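Local coordinates for S-layer domain-containing protein (Ruminiclostridium thermocellum ATCC 27405, PDB 4QVS), which is of unknown function but carries a concanavalin A-like lectin/glucanase domain, binds sodium and is probably part of a cell-surface protein, at residues A32-A37 / N47-D52; K111-Q116 / E122-S127; T147-L150 / E155-G158. All coordinates share one frame; numbering follows the deposited sequence.

Contact 1: A32-A37 / N47-D52. With NA (sodium ion), chain C.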
# COMPACT_ATOMS: atom_id res chain seq x y z
N ALA A 32 -32.15 -1.45 1.55
CA ALA A 32 -31.09 -2.45 1.71
C ALA A 32 -31.57 -3.42 2.79
O ALA A 32 -32.23 -3.00 3.71
CB ALA A 32 -29.78 -1.81 2.14
N VAL A 33 -31.26 -4.70 2.68
CA VAL A 33 -31.66 -5.63 3.69
C VAL A 33 -30.44 -6.23 4.37
O VAL A 33 -29.56 -6.81 3.72
CB VAL A 33 -32.55 -6.78 3.08
CG1 VAL A 33 -33.08 -7.67 4.19
CG2 VAL A 33 -33.71 -6.17 2.30
N LEU A 34 -30.45 -6.20 5.69
CA LEU A 34 -29.36 -6.72 6.50
C LEU A 34 -29.67 -8.10 7.04
O LEU A 34 -30.74 -8.29 7.59
CB LEU A 34 -29.13 -5.81 7.73
CG LEU A 34 -28.09 -6.27 8.78
CD1 LEU A 34 -26.76 -6.53 8.10
CD2 LEU A 34 -27.88 -5.27 9.94
N TYR A 35 -28.71 -9.03 6.91
CA TYR A 35 -28.79 -10.36 7.48
C TYR A 35 -27.60 -10.44 8.46
O TYR A 35 -26.46 -10.69 8.07
CB TYR A 35 -28.74 -11.42 6.38
CG TYR A 35 -29.88 -11.30 5.38
CD1 TYR A 35 -31.12 -11.88 5.61
CD2 TYR A 35 -29.72 -10.55 4.23
CE1 TYR A 35 -32.16 -11.77 4.69
CE2 TYR A 35 -30.74 -10.41 3.33
CZ TYR A 35 -31.96 -11.02 3.56
OH TYR A 35 -32.90 -10.85 2.63
N SER A 36 -27.89 -10.19 9.73
CA SER A 36 -26.88 -10.20 10.79
C SER A 36 -27.59 -10.27 12.11
O SER A 36 -28.61 -9.60 12.31
CB SER A 36 -26.04 -8.90 10.75
OG SER A 36 -25.02 -8.95 11.72
N ALA A 37 -27.11 -11.11 13.01
CA ALA A 37 -27.71 -11.18 14.32
C ALA A 37 -27.26 -9.97 15.14
O ALA A 37 -27.82 -9.68 16.17
CB ALA A 37 -27.36 -12.47 15.02
N ASN A 47 -24.85 5.04 13.41
CA ASN A 47 -24.70 3.61 13.44
C ASN A 47 -24.15 3.12 12.12
O ASN A 47 -24.16 3.85 11.10
CB ASN A 47 -26.01 2.92 13.79
CG ASN A 47 -26.34 3.02 15.27
OD1 ASN A 47 -25.50 2.75 16.12
ND2 ASN A 47 -27.57 3.37 15.58
N SER A 48 -23.65 1.89 12.20
CA SER A 48 -22.97 1.19 11.13
C SER A 48 -23.31 -0.32 11.16
O SER A 48 -23.59 -0.90 12.21
CB SER A 48 -21.43 1.34 11.33
OG SER A 48 -21.04 2.69 11.55
N VAL A 49 -23.28 -0.95 9.99
CA VAL A 49 -23.47 -2.41 9.90
C VAL A 49 -22.25 -3.13 10.46
O VAL A 49 -21.13 -2.74 10.16
CB VAL A 49 -23.64 -2.84 8.42
CG1 VAL A 49 -23.38 -4.33 8.22
CG2 VAL A 49 -25.01 -2.45 7.92
N SER A 50 -22.49 -4.17 11.27
CA SER A 50 -21.42 -5.02 11.77
C SER A 50 -21.66 -6.48 11.33
O SER A 50 -22.58 -7.13 11.84
CB SER A 50 -21.37 -4.99 13.28
OG SER A 50 -20.18 -5.61 13.67
N LEU A 51 -20.76 -6.97 10.46
CA LEU A 51 -20.84 -8.33 9.87
C LEU A 51 -19.89 -9.26 10.60
O LEU A 51 -18.71 -8.91 10.80
CB LEU A 51 -20.46 -8.26 8.39
CG LEU A 51 -21.21 -7.23 7.53
CD1 LEU A 51 -20.72 -7.25 6.08
CD2 LEU A 51 -22.72 -7.44 7.56
N ASP A 52 -20.38 -10.45 10.96
CA ASP A 52 -19.61 -11.38 11.74
C ASP A 52 -18.47 -12.06 11.00
O ASP A 52 -17.61 -12.65 11.63
CB ASP A 52 -20.50 -12.41 12.44
CG ASP A 52 -21.27 -13.32 11.44
OD1 ASP A 52 -21.05 -13.21 10.22
OD2 ASP A 52 -22.10 -14.13 11.93
NA NA C . -24.18 5.41 9.62
O HOH W 1 -24.29 -11.72 13.17
O HOH W 2 -24.22 7.11 8.52

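Contact 2: K111-Q116 / E122-S127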
# COMPACT_ATOMS: atom_id res chain seq x y z
N LYS A 111 -8.88 -5.37 -4.19
CA LYS A 111 -8.91 -5.59 -5.62
C LYS A 111 -10.30 -5.39 -6.16
O LYS A 111 -11.30 -5.82 -5.58
CB LYS A 111 -8.51 -7.02 -5.95
CG LYS A 111 -8.44 -7.29 -7.45
CD LYS A 111 -7.79 -8.63 -7.74
CE LYS A 111 -8.75 -9.75 -7.38
NZ LYS A 111 -8.07 -11.07 -7.26
N PHE A 112 -10.35 -4.76 -7.31
CA PHE A 112 -11.58 -4.55 -7.99
C PHE A 112 -11.44 -5.32 -9.28
O PHE A 112 -10.41 -5.30 -9.91
CB PHE A 112 -11.82 -3.08 -8.23
CG PHE A 112 -13.05 -2.81 -8.98
CD1 PHE A 112 -14.29 -3.13 -8.42
CD2 PHE A 112 -12.99 -2.27 -10.23
CE1 PHE A 112 -15.46 -2.91 -9.13
CE2 PHE A 112 -14.16 -2.05 -10.95
CZ PHE A 112 -15.40 -2.37 -10.39
N ALA A 113 -12.49 -6.04 -9.63
CA ALA A 113 -12.52 -6.90 -10.83
C ALA A 113 -13.83 -6.73 -11.55
O ALA A 113 -14.86 -6.55 -10.91
CB ALA A 113 -12.36 -8.35 -10.45
N MSE A 114 -13.77 -6.72 -12.88
CA MSE A 114 -14.93 -6.67 -13.76
C MSE A 114 -14.67 -7.75 -14.74
O MSE A 114 -13.52 -7.91 -15.19
CB MSE A 114 -15.01 -5.40 -14.61
CG MSE A 114 -15.01 -4.11 -13.77
SE MSE A 114 -15.78 -2.59 -14.74
CE MSE A 114 -17.52 -3.36 -15.22
N THR A 115 -15.72 -8.51 -15.07
CA THR A 115 -15.59 -9.56 -16.06
C THR A 115 -16.91 -9.81 -16.75
O THR A 115 -18.03 -9.58 -16.23
CB THR A 115 -15.09 -10.91 -15.49
OG1 THR A 115 -14.82 -11.82 -16.55
CG2 THR A 115 -16.10 -11.54 -14.61
N GLN A 116 -16.72 -10.28 -17.96
CA GLN A 116 -17.76 -10.66 -18.85
C GLN A 116 -17.50 -12.15 -19.22
O GLN A 116 -18.29 -12.72 -19.93
CB GLN A 116 -17.67 -9.74 -20.07
CG GLN A 116 -18.97 -9.56 -20.84
CD GLN A 116 -18.86 -8.53 -21.95
OE1 GLN A 116 -19.49 -7.47 -21.89
NE2 GLN A 116 -18.03 -8.82 -22.96
N GLU A 122 -11.36 -12.08 -15.40
CA GLU A 122 -11.38 -10.82 -14.66
C GLU A 122 -10.32 -9.82 -15.09
O GLU A 122 -9.18 -10.18 -15.33
CB GLU A 122 -11.21 -11.09 -13.18
CG GLU A 122 -12.45 -11.67 -12.54
CD GLU A 122 -12.26 -11.86 -11.04
OE1 GLU A 122 -11.18 -11.56 -10.54
OE2 GLU A 122 -13.20 -12.32 -10.35
N LYS A 123 -10.76 -8.58 -15.29
CA LYS A 123 -9.87 -7.44 -15.54
C LYS A 123 -9.88 -6.77 -14.19
O LYS A 123 -10.96 -6.47 -13.66
CB LYS A 123 -10.40 -6.46 -16.59
CG LYS A 123 -10.74 -7.02 -17.95
CD LYS A 123 -9.58 -7.79 -18.55
CE LYS A 123 -10.03 -8.49 -19.81
NZ LYS A 123 -9.02 -9.52 -20.16
N THR A 124 -8.71 -6.49 -13.64
CA THR A 124 -8.61 -6.04 -12.27
C THR A 124 -7.77 -4.81 -12.00
O THR A 124 -6.98 -4.39 -12.83
CB THR A 124 -7.88 -7.12 -11.52
OG1 THR A 124 -6.55 -7.17 -12.01
CG2 THR A 124 -8.55 -8.47 -11.76
N ILE A 125 -7.97 -4.26 -10.80
CA ILE A 125 -7.15 -3.17 -10.28
C ILE A 125 -6.83 -3.60 -8.87
O ILE A 125 -7.75 -3.95 -8.12
CB ILE A 125 -7.88 -1.84 -10.15
CG1 ILE A 125 -8.85 -1.61 -11.31
CG2 ILE A 125 -6.87 -0.71 -10.03
CD1 ILE A 125 -9.78 -0.45 -11.08
N THR A 126 -5.56 -3.56 -8.49
CA THR A 126 -5.16 -3.99 -7.16
C THR A 126 -4.38 -2.90 -6.45
O THR A 126 -3.52 -2.29 -7.05
CB THR A 126 -4.29 -5.25 -7.25
OG1 THR A 126 -4.96 -6.24 -8.04
CG2 THR A 126 -4.03 -5.81 -5.87
N SER A 127 -4.66 -2.66 -5.18
CA SER A 127 -3.92 -1.62 -4.44
C SER A 127 -2.44 -2.01 -4.17
O SER A 127 -2.06 -3.18 -4.33
CB SER A 127 -4.64 -1.26 -3.14
OG SER A 127 -4.78 -2.37 -2.27

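Contact 3: T147-L150 / E155-G158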
# COMPACT_ATOMS: atom_id res chain seq x y z
N THR A 147 12.98 11.78 -12.33
CA THR A 147 12.03 10.80 -11.82
C THR A 147 12.61 9.81 -10.83
O THR A 147 13.56 9.10 -11.15
CB THR A 147 11.46 9.98 -12.98
OG1 THR A 147 10.89 10.87 -13.93
CG2 THR A 147 10.40 9.01 -12.48
N GLY A 148 12.01 9.74 -9.65
CA GLY A 148 12.43 8.82 -8.60
C GLY A 148 11.36 7.77 -8.41
O GLY A 148 10.19 8.10 -8.46
N THR A 149 11.74 6.52 -8.15
CA THR A 149 10.74 5.45 -7.99
C THR A 149 10.98 4.51 -6.81
O THR A 149 12.11 4.07 -6.55
CB THR A 149 10.67 4.61 -9.29
OG1 THR A 149 10.42 5.49 -10.39
CG2 THR A 149 9.56 3.55 -9.22
N LEU A 150 9.91 4.22 -6.08
CA LEU A 150 9.95 3.27 -4.98
C LEU A 150 9.41 1.97 -5.45
O LEU A 150 8.35 1.92 -6.13
CB LEU A 150 9.05 3.71 -3.85
CG LEU A 150 9.59 4.79 -2.94
CD1 LEU A 150 8.52 5.29 -1.99
CD2 LEU A 150 10.78 4.21 -2.19
N GLU A 155 7.71 -4.19 -7.46
CA GLU A 155 6.50 -3.52 -7.88
C GLU A 155 6.62 -2.05 -7.57
O GLU A 155 7.01 -1.67 -6.48
CB GLU A 155 5.29 -4.09 -7.14
CG GLU A 155 4.10 -3.13 -7.05
CD GLU A 155 3.00 -3.66 -6.14
OE1 GLU A 155 2.74 -4.88 -6.16
OE2 GLU A 155 2.39 -2.85 -5.41
N ASN A 156 6.26 -1.23 -8.55
CA ASN A 156 6.28 0.22 -8.42
C ASN A 156 5.17 0.71 -7.51
O ASN A 156 3.97 0.48 -7.79
CB ASN A 156 6.17 0.87 -9.81
CG ASN A 156 6.02 2.37 -9.74
OD1 ASN A 156 5.79 2.91 -8.66
ND2 ASN A 156 6.14 3.05 -10.88
N VAL A 157 5.56 1.39 -6.43
CA VAL A 157 4.62 1.86 -5.40
C VAL A 157 4.61 3.39 -5.14
O VAL A 157 4.00 3.86 -4.18
CB VAL A 157 4.85 1.08 -4.07
CG1 VAL A 157 4.47 -0.39 -4.25
CG2 VAL A 157 6.30 1.21 -3.60
N GLY A 158 5.26 4.15 -6.01
CA GLY A 158 5.30 5.61 -5.90
C GLY A 158 6.36 6.18 -6.83
O GLY A 158 7.34 5.51 -7.14

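Contact 1: A32-A37 / N47-D52
Leu-34 and Val-49 meet through their methyls, CD1 against CG1 at 4.0 Å. The same Leu-34 CD1 lies 4.2 Å from Leu-51 CD2. With CG swung away from the backbone N (chi1 174°), Leu-34 reaches across to slide past Val-49 in the opposing direction. All three residues are buried; Val-58 packs on Leu-34 and Phe-11 on Val-49, while Ile-179 of the second subunit reaches Leu-51. No backbone hydrogen bond joins the two segments, which belong to different sheets: 32-35 pairs with 21-22 and 57-60, whereas 47-52 pairs with 40-42. Residues 49-52 also run antiparallel to a strand of the second subunit, continuing their sheet across the interface.

The polar part sits where 32-35 gives way to loop. Ser-36 OG comes within 3.0 Å of Ser-50 O, yet its single proton has a stronger claimant in Asp-56 OD2, so the bond to the carbonyl is not settled. Asn-38 serves both sides, its backbone N reaching Ser-36 OG and its ND2 Ser-50 O. A water accepts from Ala-37 N at 2.9 Å and donates weakly to Asp-52 OD2.

At the far end of 47-52, Asn-47 O binds the sodium ion at 2.1 Å. Met-10, Asp-12, Asn-45, a water and Asp-202 of the second subunit also bind it, and the site therefore spans the dimer. The chemistry implies two strands of separate sheets that meet through a few methyls, without backbone bonds between them, with the polar bonds confined to one margin and the metal tying one strand to the partner chain.

Contact 2: K111-Q116 / E122-S127
Lys-111 lies across from Thr-126 in an antiparallel beta hairpin, strands 110-115 and 123-126, at the edge of a four-stranded sheet in the concanavalin A-like fold. Four backbone bonds knit the strands together, reciprocal pairs joining Phe-112 to Ile-125 and Met-114, a selenomethionine here, to Lys-123. The straightest, Lys-123 N to Met-114 O, has an N-H...O angle of 174°.

The side chain of Lys-111 leans over the neighbouring strand. Its CB is 3.8 Å from Ile-125 O, and CG comes closer to the same carbonyl, at 3.5 Å. CD then passes Thr-126 OG1 at 3.7 Å and also brushes Thr-124 CB. From CB to CD the chain follows the neighbouring strand toward Glu-122, and a bend at chi3 (74°) then turns CE and NZ away from the strand direction, with CE 4.4 Å from Glu-122 OE1. NZ ends 4.5 Å from that OE1, beyond a salt bridge; its hydrogen bond goes to Tyr-192 OH of the second subunit, with a long, weak ion pair to Glu-105. The opposite charge of Glu-122 may still steady the ammonium group.

On the other face, Phe-112 and Ile-125 run side by side in the same direction, and Ile-125 CD1 meets the ring at its edge, 3.8 Å from CD2. Val-141 of the second subunit packs on Phe-112, and Gly-158 of that subunit on Ile-125, so this apolar face forms part of the dimer interface. Glu-122 OE2 is held by Tyr-99 OH and by a salt bridge to Arg-101. With its chain extended beyond CG, the glutamate lays its carboxylate beside Ala-113, OE1 standing 3.4 Å from the methyl CB.

Contact 3: T147-L150 / E155-G158
A beta hairpin of strands 147-152 and 155-160, within the concanavalin A-like domain, supplies this contact, and it is irregular: the short segments are inclined at 114°. Leu-150 makes both backbone bonds, but to successive residues. Its O accepts from Val-157 N at 2.9 Å, almost straight at 178°, and its N gives to Gly-158 O at 3.1 Å. Two residues facing one in this way is consistent with a classic beta bulge.

Val-157 CG2 fits closely here, 3.3 Å from Leu-150 O, and it also touches Leu-150 CB at 3.7 Å. Leu-150 also packs on Val-141 of its own chain and on Ile-125 of the second subunit, which places this end of the hairpin at the dimer interface.

On Asn-156, CG stands opposite the backbone N (chi1 173°), which carries the amide toward Thr-149. The two side chains cross at about a right angle, with Thr-149 CG2 3.8 Å from Asn-156 CG. The amide is fixed at both ends: ND2 bonds to Glu-159, and an Asx turn is closed by Asn-156 OD1, which accepts from Gly-158 N at 3.0 Å, the donor lying nearly on the C=O axis.

How the contacts relate
Contacts 2 and 3 are each a hairpin made of strands adjacent in sequence, while contact 1 joins separate sheets. Contact 1 is buried and is made by methyl packing, with a serine hydroxyl near a backbone carbonyl at one end; the other two are partly buried and rest on backbone hydrogen bonds, regular in contact 2 and uneven in contact 3. No two touch within a chain, although contacts 2 and 3 approach to about 5 Å between nearest atoms. Contacts 1 and 3 lie on opposite sides of the chain's centre. The second subunit reaches all three: it extends the sheet and shares the metal at contact 1, whereas contact 2 of one chain packs against contact 3 of the other.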